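Local coordinates for mannose-specific lectin (Galanthus nivalis, PDB 1MSA), which binds alpha-D-linked mannose as a secreted homotetrameric plant lectin, with high affinity for alpha-(1-3)-mannose oligomers, and displays antiviral activity, at residues 25-30 and 48-53. Numbering follows the deposited sequence.
Sequences MQEDCN and LSRSCF. With MMA (methyl alpha-D-mannopyranoside), chain G.
The mannose-site turn of this bulb-type lectin, a type I turn running from Gln-26 to Cys-29, is tied by a disulfide from Cys-29 to Cys-52, in the loop leading into strand 53-56. The SG-SG bond has a torsion of 92°, close to the relaxed right angle, and Cys-29 SG also lies against the backbone of Ser-49 and Arg-50. The Met-25 chain, bent at chi2 and chi3, brings its CE to 4.0 Å from Cys-52 CB. Polar contacts tie down the middle of the turn: Ser-51 N donates to Glu-27 O (3.2 Å), and the Ser-51 hydroxyl donates to the syn lone pair of Glu-27 OE1. Glu-27 O lies over one face of the Arg-50 guanidinium, offset toward its rim, while Arg-50 NH2 comes within 3.5 Å of Asp-28 CB. Glu-27 OE1 sits well out of that guanidinium plane, so their opposite charges are merely near each other.

The turn thus fastened carries the Gln-Asp-Asn residues of the mannose-binding signature of this family. Asp-28 divides its carboxylate: OD1 takes Gln-26 NE2 on one face and Asn-30 N on the other, the latter closing an Asx turn, which leaves OD2 to accept from mannoside O2 at 3.0 Å. With CG set between backbone N and carbonyl carbon (chi1 67°), the carboxylate turns from the disulfide toward the sugar. Asn-30 ND2 donates to mannoside O2 over 2.7 Å and Gln-26 NE2 to mannoside O3 over 3.1 Å; Tyr-34 OH also hydrogen-bonds to the sugar.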
ATOM      1  N   MET A  25       1.303  18.966   2.521  1.00 12.10           N
ATOM      2  CA  MET A  25       1.940  20.213   2.952  1.00 11.95           C
ATOM      3  C   MET A  25       2.286  20.981   1.664  1.00 12.68           C
ATOM      4  O   MET A  25       3.337  20.747   1.077  1.00 13.20           O
ATOM      5  CB  MET A  25       3.208  19.911   3.734  1.00 10.58           C
ATOM      6  CG  MET A  25       4.052  21.100   4.137  1.00 11.42           C
ATOM      7  SD  MET A  25       3.369  22.035   5.518  1.00 10.57           S
ATOM      8  CE  MET A  25       2.368  23.246   4.659  1.00  9.94           C
ATOM      9  N   GLN A  26       1.363  21.811   1.203  1.00 13.57           N
ATOM     10  CA  GLN A  26       1.520  22.554  -0.029  1.00 14.68           C
ATOM     11  C   GLN A  26       2.624  23.595  -0.008  1.00 16.24           C
ATOM     12  O   GLN A  26       3.124  23.997   1.036  1.00 16.37           O
ATOM     13  CB  GLN A  26       0.195  23.241  -0.404  1.00 13.25           C
ATOM     14  CG  GLN A  26      -0.992  22.304  -0.408  1.00 13.57           C
ATOM     15  CD  GLN A  26      -2.242  22.933  -0.982  1.00 14.74           C
ATOM     16  OE1 GLN A  26      -3.108  22.222  -1.500  1.00 16.50           O
ATOM     17  NE2 GLN A  26      -2.364  24.252  -0.883  1.00 13.95           N
ATOM     18  N   GLU A  27       2.974  24.095  -1.197  1.00 18.45           N
ATOM     19  CA  GLU A  27       4.009  25.094  -1.368  1.00 20.42           C
ATOM     20  C   GLU A  27       3.607  26.472  -0.872  1.00 19.98           C
ATOM     21  O   GLU A  27       4.476  27.289  -0.534  1.00 20.29           O
ATOM     22  CB  GLU A  27       4.443  25.178  -2.839  1.00 24.63           C
ATOM     23  CG  GLU A  27       5.683  24.361  -3.159  1.00 31.85           C
ATOM     24  CD  GLU A  27       6.948  24.918  -2.537  1.00 35.48           C
ATOM     25  OE1 GLU A  27       7.006  26.130  -2.226  1.00 37.71           O
ATOM     26  OE2 GLU A  27       7.915  24.140  -2.358  1.00 37.96           O
ATOM     27  N   ASP A  28       2.306  26.738  -0.787  1.00 18.27           N
ATOM     28  CA  ASP A  28       1.801  28.014  -0.316  1.00 17.46           C
ATOM     29  C   ASP A  28       1.638  28.064   1.197  1.00 17.35           C
ATOM     30  O   ASP A  28       1.055  29.011   1.736  1.00 17.61           O
ATOM     31  CB  ASP A  28       0.483  28.368  -0.998  1.00 16.12           C
ATOM     32  CG  ASP A  28      -0.678  27.478  -0.651  1.00 16.18           C
ATOM     33  OD1 ASP A  28      -0.515  26.459   0.052  1.00 17.26           O
ATOM     34  OD2 ASP A  28      -1.818  27.792  -1.080  1.00 17.48           O
ATOM     35  N   CYS A  29       2.094  27.045   1.903  1.00 16.71           N
ATOM     36  CA  CYS A  29       2.045  26.913   3.326  1.00 15.86           C
ATOM     37  C   CYS A  29       0.697  26.505   3.888  1.00 15.12           C
ATOM     38  O   CYS A  29       0.484  26.576   5.106  1.00 15.05           O
ATOM     39  CB  CYS A  29       2.589  28.135   4.079  1.00 15.01           C
ATOM     40  SG  CYS A  29       4.380  28.274   3.939  1.00 18.13           S
ATOM     41  N   ASN A  30      -0.197  26.053   3.026  1.00 14.62           N
ATOM     42  CA  ASN A  30      -1.505  25.567   3.474  1.00 14.53           C
ATOM     43  C   ASN A  30      -1.410  24.044   3.614  1.00 14.57           C
ATOM     44  O   ASN A  30      -0.876  23.382   2.723  1.00 15.44           O
ATOM     45  CB  ASN A  30      -2.587  25.949   2.474  1.00 13.72           C
ATOM     46  CG  ASN A  30      -3.965  26.011   3.090  1.00 13.90           C
ATOM     47  OD1 ASN A  30      -4.110  25.930   4.313  1.00 13.71           O
ATOM     48  ND2 ASN A  30      -4.990  26.161   2.262  1.00 13.58           N
ATOM     49  N   LEU A  48       0.788  32.634   3.754  1.00 20.71           N
ATOM     50  CA  LEU A  48       1.503  33.204   4.884  1.00 20.55           C
ATOM     51  C   LEU A  48       3.012  33.073   4.734  1.00 21.08           C
ATOM     52  O   LEU A  48       3.772  33.643   5.521  1.00 22.46           O
ATOM     53  CB  LEU A  48       1.072  32.568   6.203  1.00 18.93           C
ATOM     54  CG  LEU A  48      -0.416  32.591   6.532  1.00 20.25           C
ATOM     55  CD1 LEU A  48      -0.654  32.139   7.966  1.00 19.19           C
ATOM     56  CD2 LEU A  48      -1.016  33.966   6.283  1.00 20.31           C
ATOM     57  N   SER A  49       3.446  32.290   3.764  1.00 20.57           N
ATOM     58  CA  SER A  49       4.867  32.083   3.508  1.00 20.73           C
ATOM     59  C   SER A  49       5.017  31.156   2.305  1.00 21.05           C
ATOM     60  O   SER A  49       4.049  30.947   1.562  1.00 21.28           O
ATOM     61  CB  SER A  49       5.543  31.512   4.749  1.00 20.31           C
ATOM     62  OG  SER A  49       6.952  31.570   4.660  1.00 22.20           O
ATOM     63  N   ARG A  50       6.181  30.557   2.147  1.00 21.34           N
ATOM     64  CA  ARG A  50       6.456  29.636   1.056  1.00 22.27           C
ATOM     65  C   ARG A  50       7.408  28.539   1.532  1.00 22.47           C
ATOM     66  O   ARG A  50       8.209  28.774   2.438  1.00 22.07           O
ATOM     67  CB  ARG A  50       7.118  30.377  -0.116  1.00 24.58           C
ATOM     68  CG  ARG A  50       6.143  30.973  -1.114  1.00 28.61           C
ATOM     69  CD  ARG A  50       5.761  29.963  -2.180  1.00 32.51           C
ATOM     70  NE  ARG A  50       4.340  29.998  -2.494  1.00 36.50           N
ATOM     71  CZ  ARG A  50       3.776  29.319  -3.486  1.00 38.69           C
ATOM     72  NH1 ARG A  50       4.501  28.546  -4.286  1.00 40.05           N
ATOM     73  NH2 ARG A  50       2.466  29.405  -3.677  1.00 40.64           N
ATOM     74  N   SER A  51       7.305  27.356   0.944  1.00 22.36           N
ATOM     75  CA  SER A  51       8.187  26.253   1.279  1.00 22.44           C
ATOM     76  C   SER A  51       8.187  25.878   2.747  1.00 21.31           C
ATOM     77  O   SER A  51       9.230  25.557   3.334  1.00 21.21           O
ATOM     78  CB  SER A  51       9.613  26.571   0.796  1.00 24.39           C
ATOM     79  OG  SER A  51       9.615  26.673  -0.624  1.00 28.43           O
ATOM     80  N   CYS A  52       6.992  25.819   3.338  1.00 19.51           N
ATOM     81  CA  CYS A  52       6.845  25.428   4.730  1.00 18.30           C
ATOM     82  C   CYS A  52       7.075  23.920   4.875  1.00 18.06           C
ATOM     83  O   CYS A  52       7.078  23.195   3.884  1.00 17.89           O
ATOM     84  CB  CYS A  52       5.435  25.749   5.234  1.00 17.65           C
ATOM     85  SG  CYS A  52       5.149  27.489   5.621  1.00 18.12           S
ATOM     86  N   PHE A  53       7.252  23.476   6.111  1.00 17.97           N
ATOM     87  CA  PHE A  53       7.418  22.057   6.391  1.00 17.86           C
ATOM     88  C   PHE A  53       6.527  21.656   7.567  1.00 16.36           C
ATOM     89  O   PHE A  53       6.189  22.486   8.410  1.00 16.13           O
ATOM     90  CB  PHE A  53       8.847  21.645   6.589  1.00 22.02           C
ATOM     91  CG  PHE A  53       9.683  22.435   7.539  1.00 27.59           C
ATOM     92  CD1 PHE A  53      10.270  23.630   7.147  1.00 29.90           C
ATOM     93  CD2 PHE A  53       9.943  21.959   8.818  1.00 30.18           C
ATOM     94  CE1 PHE A  53      11.066  24.352   8.016  1.00 30.75           C
ATOM     95  CE2 PHE A  53      10.746  22.670   9.692  1.00 32.11           C
ATOM     96  CZ  PHE A  53      11.306  23.869   9.288  1.00 32.41           C
TER
HETATM   97  C1  MMA G 112      -6.831  27.515  -0.333  0.57 23.26           C
HETATM   98  C2  MMA G 112      -5.664  26.983  -1.162  0.57 22.10           C
HETATM   99  C3  MMA G 112      -6.050  25.723  -1.922  0.57 21.37           C
HETATM  100  C4  MMA G 112      -6.756  24.712  -1.039  0.57 21.51           C
HETATM  101  C5  MMA G 112      -7.900  25.369  -0.259  0.57 22.35           C
HETATM  102  C6  MMA G 112      -8.566  24.427   0.727  0.57 22.13           C
HETATM  103  C7  MMA G 112      -9.092  28.352  -0.589  0.57 25.70           C
HETATM  104  O1  MMA G 112      -7.824  27.999  -1.183  0.57 25.05           O
HETATM  105  O2  MMA G 112      -4.527  26.746  -0.349  0.57 20.42           O
HETATM  106  O3  MMA G 112      -4.879  25.137  -2.482  0.57 21.62           O
HETATM  107  O4  MMA G 112      -7.293  23.668  -1.857  0.57 21.10           O
HETATM  108  O5  MMA G 112      -7.403  26.494   0.492  0.57 22.93           O
HETATM  109  O6  MMA G 112      -9.165  25.121   1.806  0.57 20.03           O